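Local coordinates for transposon Tn7 transposition protein TnsA (Escherichia coli, PDB 1T0F), which forms the Tn7 transposase together with TnsB and cuts the 5' DNA strands at the transposon ends with a metal-dependent, restriction enzyme-like active site, at residues S100-P105 against T145-E150; D92-A97 against G109-M114. All blocks are in the same frame, centred on the assembly; numbering follows the deposited sequence.

Contact 1: residues S100-P105 against T145-E150; sequences SGIKHP and TLEKLE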
ATOM      1  N   SER A 100       7.101   4.711 -26.843  1.00 32.85           N
ATOM      2  CA  SER A 100       7.856   3.541 -26.405  1.00 32.26           C
ATOM      3  C   SER A 100       7.565   2.273 -27.197  1.00 32.22           C
ATOM      4  O   SER A 100       8.241   1.257 -27.015  1.00 31.25           O
ATOM      5  CB  SER A 100       7.588   3.274 -24.922  1.00 33.31           C
ATOM      6  OG  SER A 100       6.225   2.944 -24.718  1.00 34.15           O
ATOM      7  N   GLY A 101       6.561   2.322 -28.068  1.00 32.18           N
ATOM      8  CA  GLY A 101       6.227   1.148 -28.856  1.00 29.85           C
ATOM      9  C   GLY A 101       5.548   0.077 -28.022  1.00 28.24           C
ATOM     10  O   GLY A 101       5.820  -1.113 -28.177  1.00 29.25           O
ATOM     11  N   ILE A 102       4.661   0.512 -27.134  1.00 26.89           N
ATOM     12  CA  ILE A 102       3.921  -0.384 -26.259  1.00 26.56           C
ATOM     13  C   ILE A 102       2.431  -0.140 -26.457  1.00 25.85           C
ATOM     14  O   ILE A 102       2.002   1.002 -26.538  1.00 26.01           O
ATOM     15  CB  ILE A 102       4.251  -0.112 -24.764  1.00 26.04           C
ATOM     16  CG1 ILE A 102       5.714  -0.459 -24.478  1.00 27.74           C
ATOM     17  CG2 ILE A 102       3.315  -0.907 -23.865  1.00 25.02           C
ATOM     18  CD1 ILE A 102       6.135  -0.204 -23.040  1.00 29.56           C
ATOM     19  N   LYS A 103       1.645  -1.205 -26.533  1.00 26.24           N
ATOM     20  CA  LYS A 103       0.203  -1.057 -26.689  1.00 27.36           C
ATOM     21  C   LYS A 103      -0.346  -0.548 -25.357  1.00 27.15           C
ATOM     22  O   LYS A 103      -0.172  -1.193 -24.323  1.00 24.14           O
ATOM     23  CB  LYS A 103      -0.442  -2.407 -27.020  1.00 31.24           C
ATOM     24  CG  LYS A 103      -1.968  -2.387 -27.061  1.00 34.72           C
ATOM     25  CD  LYS A 103      -2.513  -2.112 -28.465  1.00 39.68           C
ATOM     26  CE  LYS A 103      -2.056  -0.775 -29.016  1.00 42.81           C
ATOM     27  NZ  LYS A 103      -2.605  -0.531 -30.386  1.00 46.61           N
ATOM     28  N   HIS A 104      -0.999   0.607 -25.371  1.00 26.13           N
ATOM     29  CA  HIS A 104      -1.552   1.152 -24.136  1.00 26.88           C
ATOM     30  C   HIS A 104      -2.614   0.213 -23.556  1.00 28.45           C
ATOM     31  O   HIS A 104      -3.373  -0.412 -24.305  1.00 29.58           O
ATOM     32  CB  HIS A 104      -2.182   2.522 -24.400  1.00 27.65           C
ATOM     33  CG  HIS A 104      -2.667   3.206 -23.159  1.00 25.32           C
ATOM     34  ND1 HIS A 104      -1.968   4.228 -22.553  1.00 27.84           N
ATOM     35  CD2 HIS A 104      -3.766   3.001 -22.399  1.00 24.83           C
ATOM     36  CE1 HIS A 104      -2.619   4.622 -21.473  1.00 23.81           C
ATOM     37  NE2 HIS A 104      -3.713   3.893 -21.356  1.00 27.30           N
ATOM     38  N   PRO A 105      -2.665   0.082 -22.215  1.00 26.59           N
ATOM     39  CA  PRO A 105      -3.642  -0.779 -21.544  1.00 26.54           C
ATOM     40  C   PRO A 105      -5.051  -0.520 -22.071  1.00 28.22           C
ATOM     41  O   PRO A 105      -5.507   0.626 -22.133  1.00 25.43           O
ATOM     42  CB  PRO A 105      -3.488  -0.388 -20.079  1.00 27.22           C
ATOM     43  CG  PRO A 105      -2.000  -0.175 -19.982  1.00 24.19           C
ATOM     44  CD  PRO A 105      -1.694   0.625 -21.240  1.00 26.36           C
ATOM     45  N   THR A 145       3.261  -7.510 -18.040  1.00 21.37           N
ATOM     46  CA  THR A 145       3.402  -6.806 -16.764  1.00 21.13           C
ATOM     47  C   THR A 145       4.577  -5.851 -16.890  1.00 18.39           C
ATOM     48  O   THR A 145       4.488  -4.693 -16.475  1.00 19.24           O
ATOM     49  CB  THR A 145       3.650  -7.778 -15.601  1.00 20.41           C
ATOM     50  OG1 THR A 145       2.490  -8.590 -15.414  1.00 23.22           O
ATOM     51  CG2 THR A 145       3.942  -7.015 -14.302  1.00 20.52           C
ATOM     52  N   LEU A 146       5.670  -6.335 -17.477  1.00 18.72           N
ATOM     53  CA  LEU A 146       6.865  -5.524 -17.679  1.00 19.18           C
ATOM     54  C   LEU A 146       6.584  -4.348 -18.620  1.00 21.96           C
ATOM     55  O   LEU A 146       7.121  -3.256 -18.428  1.00 18.44           O
ATOM     56  CB  LEU A 146       8.015  -6.376 -18.240  1.00 21.17           C
ATOM     57  CG  LEU A 146       8.642  -7.417 -17.296  1.00 20.86           C
ATOM     58  CD1 LEU A 146       9.707  -8.213 -18.043  1.00 21.75           C
ATOM     59  CD2 LEU A 146       9.272  -6.719 -16.077  1.00 20.34           C
ATOM     60  N   GLU A 147       5.750  -4.555 -19.637  1.00 20.55           N
ATOM     61  CA  GLU A 147       5.435  -3.446 -20.549  1.00 21.84           C
ATOM     62  C   GLU A 147       4.686  -2.348 -19.798  1.00 18.30           C
ATOM     63  O   GLU A 147       4.974  -1.163 -19.965  1.00 20.30           O
ATOM     64  CB  GLU A 147       4.556  -3.903 -21.722  1.00 23.73           C
ATOM     65  CG  GLU A 147       5.202  -4.867 -22.691  1.00 27.89           C
ATOM     66  CD  GLU A 147       4.308  -5.137 -23.892  1.00 30.71           C
ATOM     67  OE1 GLU A 147       3.100  -5.370 -23.692  1.00 31.19           O
ATOM     68  OE2 GLU A 147       4.813  -5.113 -25.032  1.00 34.41           O
ATOM     69  N   LYS A 148       3.718  -2.743 -18.980  1.00 19.96           N
ATOM     70  CA  LYS A 148       2.938  -1.763 -18.235  1.00 20.85           C
ATOM     71  C   LYS A 148       3.794  -1.063 -17.186  1.00 21.03           C
ATOM     72  O   LYS A 148       3.598   0.118 -16.900  1.00 20.79           O
ATOM     73  CB  LYS A 148       1.718  -2.425 -17.601  1.00 22.62           C
ATOM     74  CG  LYS A 148       0.652  -2.787 -18.640  1.00 26.29           C
ATOM     75  CD  LYS A 148      -0.644  -3.248 -18.005  1.00 27.96           C
ATOM     76  CE  LYS A 148      -0.499  -4.610 -17.350  1.00 31.70           C
ATOM     77  NZ  LYS A 148      -1.756  -4.998 -16.647  1.00 34.20           N
ATOM     78  N   LEU A 149       4.749  -1.788 -16.622  1.00 19.63           N
ATOM     79  CA  LEU A 149       5.644  -1.190 -15.639  1.00 18.72           C
ATOM     80  C   LEU A 149       6.547  -0.179 -16.340  1.00 18.75           C
ATOM     81  O   LEU A 149       6.874   0.857 -15.771  1.00 19.09           O
ATOM     82  CB  LEU A 149       6.483  -2.268 -14.951  1.00 17.50           C
ATOM     83  CG  LEU A 149       5.751  -3.156 -13.945  1.00 17.16           C
ATOM     84  CD1 LEU A 149       6.662  -4.315 -13.521  1.00 16.86           C
ATOM     85  CD2 LEU A 149       5.335  -2.321 -12.723  1.00 17.72           C
ATOM     86  N   GLU A 150       6.951  -0.468 -17.580  1.00 18.18           N
ATOM     87  CA  GLU A 150       7.806   0.471 -18.312  1.00 18.30           C
ATOM     88  C   GLU A 150       7.038   1.766 -18.596  1.00 19.98           C
ATOM     89  O   GLU A 150       7.595   2.865 -18.515  1.00 17.85           O
ATOM     90  CB  GLU A 150       8.302  -0.161 -19.622  1.00 17.94           C
ATOM     91  CG  GLU A 150       9.153   0.740 -20.508  1.00 20.51           C
ATOM     92  CD  GLU A 150      10.405   1.277 -19.828  1.00 24.75           C
ATOM     93  OE1 GLU A 150      10.806   0.745 -18.762  1.00 24.69           O
ATOM     94  OE2 GLU A 150      11.003   2.227 -20.378  1.00 24.63           O
TER
HETATM   95  O   HOH W   1       2.365  -4.012 -26.325  1.00 33.94           O
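I102 lays its side chain over one side of helix 143-159, overlapping the backbone of E147 and the first carbons of E147 and E150. It belongs to the loop that leaves helix 90-100 through a Schellman motif, in which G101 takes a positive phi of 73°, within the restriction enzyme-like (PD-(D/E)XK) nuclease domain of TnsA. The two branches of I102 divide the work. CG2, anti to the backbone N, touches CB of E147 at 3.9 Å, the two side chains running past each other in opposite directions. The longer branch, on the N side (chi1 -66°) and fully extended, brings I102 CD1 to 3.4 Å from the carbonyl O of E147, and the same methyl lies 4.0 Å from CB of E150, whose chain it crosses at about a right angle. I102 thus meets carbons and one carbonyl oxygen of the helix, while the carboxylates are engaged elsewhere: E147 with R144, E150 with R153 and R154. The chain of another protein in the assembly also reaches this contact, making backbone hydrogen bonds with G101, bonding through its backbone to E150 OE1 and packing a basic side chain on I102.

Where the loop meets strand 106-107, P105 sits beside the stem of K148. Both are part of the pocket occupied by malonic acid, probably from the crystallisation medium, to which K148 NZ makes a weak hydrogen bond, and the K148 side chain lies about 5 Å from that of the active-site residue K135. One water accepts from the backbone N of K103 at 2.9 Å and gives a weak bond to E147 OE2. The K148 stem and the proline ring slide past each other in opposite directions, with K148 CD 3.9 Å from P105 CG.

Contact 2: residues D92-A97 against G109-M114; sequences DTRQIA and GVDQVM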
ATOM      1  N   ASP A  92      -0.998  11.652 -21.065  1.00 27.74           N
ATOM      2  CA  ASP A  92       0.435  11.411 -20.922  1.00 27.83           C
ATOM      3  C   ASP A  92       0.766   9.942 -21.177  1.00 24.87           C
ATOM      4  O   ASP A  92       1.693   9.645 -21.918  1.00 25.94           O
ATOM      5  CB  ASP A  92       0.941  11.794 -19.520  1.00 31.18           C
ATOM      6  CG  ASP A  92       1.106  13.297 -19.337  1.00 36.01           C
ATOM      7  OD1 ASP A  92       1.550  13.976 -20.290  1.00 36.64           O
ATOM      8  OD2 ASP A  92       0.810  13.797 -18.231  1.00 38.62           O
ATOM      9  N   THR A  93       0.023   9.019 -20.571  1.00 23.83           N
ATOM     10  CA  THR A  93       0.333   7.605 -20.789  1.00 23.92           C
ATOM     11  C   THR A  93       0.063   7.209 -22.246  1.00 25.14           C
ATOM     12  O   THR A  93       0.731   6.336 -22.796  1.00 21.17           O
ATOM     13  CB  THR A  93      -0.444   6.680 -19.820  1.00 22.99           C
ATOM     14  OG1 THR A  93      -1.855   6.823 -20.014  1.00 24.64           O
ATOM     15  CG2 THR A  93      -0.099   7.034 -18.364  1.00 23.50           C
ATOM     16  N   ARG A  94      -0.906   7.870 -22.870  1.00 25.43           N
ATOM     17  CA  ARG A  94      -1.223   7.598 -24.271  1.00 28.52           C
ATOM     18  C   ARG A  94       0.003   7.905 -25.131  1.00 26.76           C
ATOM     19  O   ARG A  94       0.413   7.096 -25.965  1.00 26.83           O
ATOM     20  CB  ARG A  94      -2.404   8.469 -24.715  1.00 33.33           C
ATOM     21  CG  ARG A  94      -2.642   8.498 -26.216  1.00 41.63           C
ATOM     22  CD  ARG A  94      -3.237   7.193 -26.716  1.00 50.60           C
ATOM     23  NE  ARG A  94      -3.258   7.130 -28.178  1.00 56.51           N
ATOM     24  CZ  ARG A  94      -3.678   6.081 -28.879  1.00 57.79           C
ATOM     25  NH1 ARG A  94      -4.121   4.996 -28.257  1.00 59.18           N
ATOM     26  NH2 ARG A  94      -3.644   6.116 -30.205  1.00 60.03           N
ATOM     27  N   GLN A  95       0.595   9.075 -24.914  1.00 26.70           N
ATOM     28  CA  GLN A  95       1.769   9.496 -25.672  1.00 26.48           C
ATOM     29  C   GLN A  95       2.995   8.648 -25.355  1.00 26.17           C
ATOM     30  O   GLN A  95       3.794   8.357 -26.240  1.00 24.45           O
ATOM     31  CB  GLN A  95       2.081  10.970 -25.393  1.00 28.74           C
ATOM     32  CG  GLN A  95       3.190  11.555 -26.266  1.00 33.49           C
ATOM     33  CD  GLN A  95       2.857  11.496 -27.753  1.00 36.19           C
ATOM     34  OE1 GLN A  95       1.817  11.994 -28.189  1.00 36.87           O
ATOM     35  NE2 GLN A  95       3.742  10.886 -28.538  1.00 35.77           N
ATOM     36  N   ILE A  96       3.151   8.258 -24.091  1.00 25.65           N
ATOM     37  CA  ILE A  96       4.294   7.435 -23.692  1.00 23.86           C
ATOM     38  C   ILE A  96       4.255   6.076 -24.394  1.00 22.99           C
ATOM     39  O   ILE A  96       5.279   5.582 -24.875  1.00 23.80           O
ATOM     40  CB  ILE A  96       4.312   7.220 -22.151  1.00 23.45           C
ATOM     41  CG1 ILE A  96       4.580   8.556 -21.452  1.00 24.15           C
ATOM     42  CG2 ILE A  96       5.399   6.207 -21.768  1.00 22.26           C
ATOM     43  CD1 ILE A  96       4.385   8.515 -19.941  1.00 25.84           C
ATOM     44  N   ALA A  97       3.073   5.473 -24.445  1.00 22.91           N
ATOM     45  CA  ALA A  97       2.914   4.175 -25.098  1.00 26.22           C
ATOM     46  C   ALA A  97       3.329   4.291 -26.565  1.00 27.93           C
ATOM     47  O   ALA A  97       4.066   3.451 -27.086  1.00 29.33           O
ATOM     48  CB  ALA A  97       1.464   3.711 -24.993  1.00 24.98           C
ATOM     49  N   GLY A 109     -11.689  -2.628 -26.187  1.00 28.65           N
ATOM     50  CA  GLY A 109     -11.570  -1.412 -26.974  1.00 28.96           C
ATOM     51  C   GLY A 109     -11.524  -0.099 -26.214  1.00 30.03           C
ATOM     52  O   GLY A 109     -11.444   0.966 -26.826  1.00 30.94           O
ATOM     53  N   VAL A 110     -11.578  -0.158 -24.887  1.00 29.22           N
ATOM     54  CA  VAL A 110     -11.550   1.059 -24.084  1.00 29.36           C
ATOM     55  C   VAL A 110     -10.196   1.229 -23.395  1.00 29.73           C
ATOM     56  O   VAL A 110      -9.803   0.394 -22.584  1.00 29.21           O
ATOM     57  CB  VAL A 110     -12.659   1.035 -23.015  1.00 28.99           C
ATOM     58  CG1 VAL A 110     -12.619   2.309 -22.185  1.00 30.11           C
ATOM     59  CG2 VAL A 110     -14.017   0.881 -23.684  1.00 31.80           C
ATOM     60  N   ASP A 111      -9.478   2.294 -23.736  1.00 30.74           N
ATOM     61  CA  ASP A 111      -8.187   2.543 -23.107  1.00 30.77           C
ATOM     62  C   ASP A 111      -8.459   2.727 -21.624  1.00 28.85           C
ATOM     63  O   ASP A 111      -9.374   3.458 -21.234  1.00 28.01           O
ATOM     64  CB  ASP A 111      -7.523   3.792 -23.689  1.00 32.78           C
ATOM     65  CG  ASP A 111      -6.851   3.529 -25.029  1.00 36.50           C
ATOM     66  OD1 ASP A 111      -6.874   2.372 -25.510  1.00 37.45           O
ATOM     67  OD2 ASP A 111      -6.288   4.485 -25.600  1.00 37.83           O
ATOM     68  N   GLN A 112      -7.671   2.047 -20.799  1.00 26.02           N
ATOM     69  CA  GLN A 112      -7.851   2.108 -19.358  1.00 24.77           C
ATOM     70  C   GLN A 112      -6.955   3.152 -18.706  1.00 23.87           C
ATOM     71  O   GLN A 112      -5.883   3.476 -19.213  1.00 23.79           O
ATOM     72  CB  GLN A 112      -7.576   0.733 -18.738  1.00 24.63           C
ATOM     73  CG  GLN A 112      -8.521  -0.372 -19.209  1.00 28.64           C
ATOM     74  CD  GLN A 112      -9.972  -0.099 -18.839  1.00 28.57           C
ATOM     75  OE1 GLN A 112     -10.355  -0.170 -17.669  1.00 28.81           O
ATOM     76  NE2 GLN A 112     -10.785   0.225 -19.839  1.00 25.05           N
ATOM     77  N   VAL A 113      -7.415   3.685 -17.584  1.00 22.59           N
ATOM     78  CA  VAL A 113      -6.635   4.666 -16.854  1.00 22.27           C
ATOM     79  C   VAL A 113      -5.658   3.869 -15.996  1.00 20.78           C
ATOM     80  O   VAL A 113      -6.068   3.007 -15.220  1.00 20.85           O
ATOM     81  CB  VAL A 113      -7.520   5.518 -15.925  1.00 22.85           C
ATOM     82  CG1 VAL A 113      -6.640   6.430 -15.058  1.00 22.67           C
ATOM     83  CG2 VAL A 113      -8.491   6.355 -16.765  1.00 22.96           C
ATOM     84  N   MET A 114      -4.372   4.148 -16.155  1.00 21.37           N
ATOM     85  CA  MET A 114      -3.352   3.456 -15.372  1.00 22.02           C
ATOM     86  C   MET A 114      -3.266   4.102 -13.991  1.00 21.53           C
ATOM     87  O   MET A 114      -3.630   5.268 -13.820  1.00 20.06           O
ATOM     88  CB  MET A 114      -1.998   3.556 -16.077  1.00 20.76           C
ATOM     89  CG  MET A 114      -1.959   2.870 -17.429  1.00 23.29           C
ATOM     90  SD  MET A 114      -0.350   2.936 -18.199  1.00 25.57           S
ATOM     91  CE  MET A 114       0.532   1.690 -17.201  1.00 24.53           C
TER
HETATM   92  O   HOH W   2      -3.592   6.464 -17.602  1.00 20.41           O
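T93 and M114 pack at an oblique angle, the sulfur of the methionine lying against the threonine on the flank of helix 90-100. M114 SD is 4.1 Å from T93 CB and equally far from its methyl CG2, so the thioether covers the aliphatic side of the residue. The threonine hydroxyl occupies the position between the backbone N and the carbonyl carbon (chi1 61°), and there it is engaged separately: OG1 bonds to the carbonyl of P90 one turn earlier and to a water 3.0 Å away. That water also accepts from the backbone N of M114 at 2.8 Å, a polar bridge between the helix and the chain just before strand 115-122.

One residue further along the helix, R94 reaches toward D111. Its CG stands anti to the backbone N and the chain bends at chi2 (73°), which swings the guanidinium round to the carboxylate although the start of the side chain is not aimed there. The salt bridge is a long one, R94 NH1 to D111 OD2 at 3.5 Å, with the two planar groups 29° apart and a single N-O pair, approached obliquely, carrying it.

These residues fall within or next to a segment assigned by similarity to a helix-turn-helix motif. In the structure, helix 90-100 lies against a short two-stranded antiparallel hairpin, 106-107 with 110-111, and the chain that follows it. M114 also packs on L151 of helix 143-159, and V110 and V113 on helix 13-21, placing strand 110-111 and its extension between three helices.

The two contacts lie about 9 Å apart between centres, on the same side of the chain's centre, and their segments alternate along the sequence: 92-97, 100-105, 109-114, then 145-150. Helix 90-100 carries one half of contact 2 and runs into the loop of contact 1, where I102 N probably bonds to A97 O; the loop in turn pairs with 109-114 through P105 O and Q112 N, 2.9 Å apart. M114 CE also approaches K148 O. The element formed by helix, loop and hairpin is thus joined to helix 143-159, near the catalytic K135 and the magnesium ligand Q133.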